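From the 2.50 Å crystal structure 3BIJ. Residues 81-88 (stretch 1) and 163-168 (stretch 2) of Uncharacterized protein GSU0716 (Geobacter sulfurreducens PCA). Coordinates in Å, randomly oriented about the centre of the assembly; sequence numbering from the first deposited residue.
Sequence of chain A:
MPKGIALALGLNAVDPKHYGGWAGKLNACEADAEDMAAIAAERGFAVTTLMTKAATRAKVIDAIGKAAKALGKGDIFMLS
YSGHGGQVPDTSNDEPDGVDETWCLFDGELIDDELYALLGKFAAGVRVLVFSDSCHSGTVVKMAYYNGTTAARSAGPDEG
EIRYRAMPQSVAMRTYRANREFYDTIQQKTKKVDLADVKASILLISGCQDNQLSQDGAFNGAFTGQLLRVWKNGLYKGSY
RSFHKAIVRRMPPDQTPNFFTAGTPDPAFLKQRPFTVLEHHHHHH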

# COMPACT_ATOMS: atom_id res chain seq x y z
N TYR A 81 7.82 -28.65 -17.81
CA TYR A 81 8.12 -28.84 -16.40
C TYR A 81 7.49 -27.79 -15.49
O TYR A 81 7.60 -26.59 -15.73
CB TYR A 81 9.64 -28.83 -16.17
CG TYR A 81 10.08 -28.75 -14.71
CD1 TYR A 81 10.35 -27.52 -14.10
CD2 TYR A 81 10.20 -29.90 -13.94
CE1 TYR A 81 10.73 -27.45 -12.75
CE2 TYR A 81 10.57 -29.84 -12.60
CZ TYR A 81 10.83 -28.62 -12.01
OH TYR A 81 11.18 -28.56 -10.68
N SER A 82 6.82 -28.27 -14.46
CA SER A 82 6.24 -27.39 -13.47
C SER A 82 6.69 -27.92 -12.13
O SER A 82 6.38 -29.04 -11.73
CB SER A 82 4.71 -27.36 -13.58
OG SER A 82 4.33 -26.54 -14.66
N GLY A 83 7.48 -27.09 -11.45
CA GLY A 83 8.00 -27.46 -10.15
C GLY A 83 8.84 -26.31 -9.64
O GLY A 83 8.82 -25.22 -10.22
N HIS A 84 9.58 -26.55 -8.57
CA HIS A 84 10.44 -25.53 -7.99
C HIS A 84 11.76 -25.47 -8.71
O HIS A 84 12.22 -26.47 -9.26
CB HIS A 84 10.73 -25.83 -6.52
CG HIS A 84 9.67 -25.35 -5.58
ND1 HIS A 84 8.81 -26.21 -4.94
CD2 HIS A 84 9.32 -24.10 -5.19
CE1 HIS A 84 7.98 -25.52 -4.18
NE2 HIS A 84 8.27 -24.23 -4.32
N GLY A 85 12.37 -24.29 -8.69
CA GLY A 85 13.67 -24.12 -9.30
C GLY A 85 14.65 -24.06 -8.15
O GLY A 85 14.42 -23.33 -7.19
N GLY A 86 15.73 -24.83 -8.21
CA GLY A 86 16.67 -24.81 -7.11
C GLY A 86 18.01 -24.18 -7.41
O GLY A 86 18.28 -23.75 -8.53
N GLN A 87 18.85 -24.12 -6.39
CA GLN A 87 20.19 -23.57 -6.54
C GLN A 87 21.09 -24.34 -5.61
O GLN A 87 20.73 -24.62 -4.46
CB GLN A 87 20.21 -22.08 -6.18
CG GLN A 87 19.30 -21.24 -7.06
CD GLN A 87 19.50 -19.74 -6.88
OE1 GLN A 87 19.67 -19.24 -5.76
NE2 GLN A 87 19.47 -19.01 -8.00
N VAL A 88 22.25 -24.73 -6.12
CA VAL A 88 23.22 -25.46 -5.32
C VAL A 88 24.48 -24.60 -5.36
O VAL A 88 24.85 -24.08 -6.40
CB VAL A 88 23.46 -26.88 -5.88
CG1 VAL A 88 23.91 -26.81 -7.33
CG2 VAL A 88 24.48 -27.60 -5.04
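Stretch 2 (163-168) RYRAMP

Two segments far apart in sequence can be joined by very little β-structure, and here stretch 2 lies along stretch 1 through a single backbone bridge, flanked by the long side chains of Arg 165 and Met 167. The touching parts run in broadly the same sense, their end-to-end directions 44° apart, so the segments are neither antiparallel nor closely aligned. The bridge pairs Gly 85 with Ala 166, whose CA atoms lie 4.8 Å apart. Gly 85 N donates to Arg 165 O at 3.0 Å, bent to 136°, and Met 167 N donates to Gly 85 O at 3.1 Å, almost straight at 174°. One residue of stretch 1 thus bonds to the residues before and after Ala 166, the usual pattern of a parallel bridge. Arg 165 O is shared, for His 84 CA approaches it at 3.2 Å in a CA-H...O contact.

Ala 166 is extended and directs its CB away from stretch 1, while Arg 165, with phi/psi of -82/48, departs from strand conformation just before it. The closest CA pair is that of His 84 and Arg 165, 4.5 Å apart, and the CA atoms of Gly 86 and Met 167 are 5.5 Å apart. The edge of the His 84 ring meets Ala 166 N, which lies 3.2 Å from His 84 CD2. Arg 165, extended beyond its m chi1, reaches back along stretch 1 until its NH2 is 3.0 Å from Ser 82 OG. At the other end, selenomethionine Met 167 packs its CE 3.5 Å from Gly 86 CA, where a CB on this glycine would clash with that methyl. A water donates to Gly 85 O at 2.7 Å and weakly to Met 167 O at 3.4 Å.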

# COMPACT_ATOMS: atom_id res chain seq x y z
N ARG A 163 2.07 -18.02 -3.94
CA ARG A 163 3.23 -18.91 -3.94
C ARG A 163 4.04 -18.83 -5.23
O ARG A 163 3.49 -18.74 -6.32
CB ARG A 163 2.80 -20.38 -3.74
CG ARG A 163 1.99 -20.65 -2.49
CD ARG A 163 1.50 -22.10 -2.44
NE ARG A 163 0.79 -22.48 -3.66
CZ ARG A 163 -0.30 -21.88 -4.13
NH1 ARG A 163 -0.83 -20.86 -3.47
NH2 ARG A 163 -0.87 -22.30 -5.25
N TYR A 164 5.35 -18.87 -5.09
CA TYR A 164 6.24 -18.82 -6.23
C TYR A 164 6.97 -20.16 -6.32
O TYR A 164 7.29 -20.77 -5.31
CB TYR A 164 7.22 -17.66 -6.04
CG TYR A 164 6.57 -16.30 -6.15
CD1 TYR A 164 6.17 -15.79 -7.39
CD2 TYR A 164 6.42 -15.48 -5.02
CE1 TYR A 164 5.64 -14.51 -7.51
CE2 TYR A 164 5.89 -14.19 -5.13
CZ TYR A 164 5.51 -13.71 -6.37
OH TYR A 164 5.04 -12.44 -6.52
N ARG A 165 7.22 -20.60 -7.54
CA ARG A 165 7.87 -21.88 -7.77
C ARG A 165 9.38 -21.85 -7.66
O ARG A 165 10.10 -22.36 -8.52
CB ARG A 165 7.42 -22.41 -9.13
CG ARG A 165 5.92 -22.69 -9.17
CD ARG A 165 5.45 -23.24 -10.51
NE ARG A 165 4.06 -23.67 -10.46
CZ ARG A 165 3.39 -24.16 -11.50
NH1 ARG A 165 2.12 -24.52 -11.35
NH2 ARG A 165 3.99 -24.28 -12.68
N ALA A 166 9.87 -21.26 -6.58
CA ALA A 166 11.30 -21.18 -6.34
C ALA A 166 11.58 -21.67 -4.93
O ALA A 166 10.89 -21.28 -3.98
CB ALA A 166 11.79 -19.75 -6.51
N MSE A 167 12.60 -22.50 -4.79
CA MSE A 167 12.96 -23.02 -3.49
C MSE A 167 13.60 -21.87 -2.70
O MSE A 167 14.43 -21.13 -3.24
CB MSE A 167 13.93 -24.19 -3.64
CG MSE A 167 14.49 -24.73 -2.34
SE MSE A 167 15.57 -26.33 -2.63
CE MSE A 167 16.99 -25.57 -3.73
N PRO A 168 13.18 -21.68 -1.44
CA PRO A 168 13.76 -20.59 -0.64
C PRO A 168 15.26 -20.81 -0.41
O PRO A 168 15.70 -21.93 -0.18
CB PRO A 168 12.94 -20.62 0.64
CG PRO A 168 12.43 -22.02 0.70
CD PRO A 168 12.07 -22.32 -0.71
O HOH W 1 15.97 -21.25 -6.32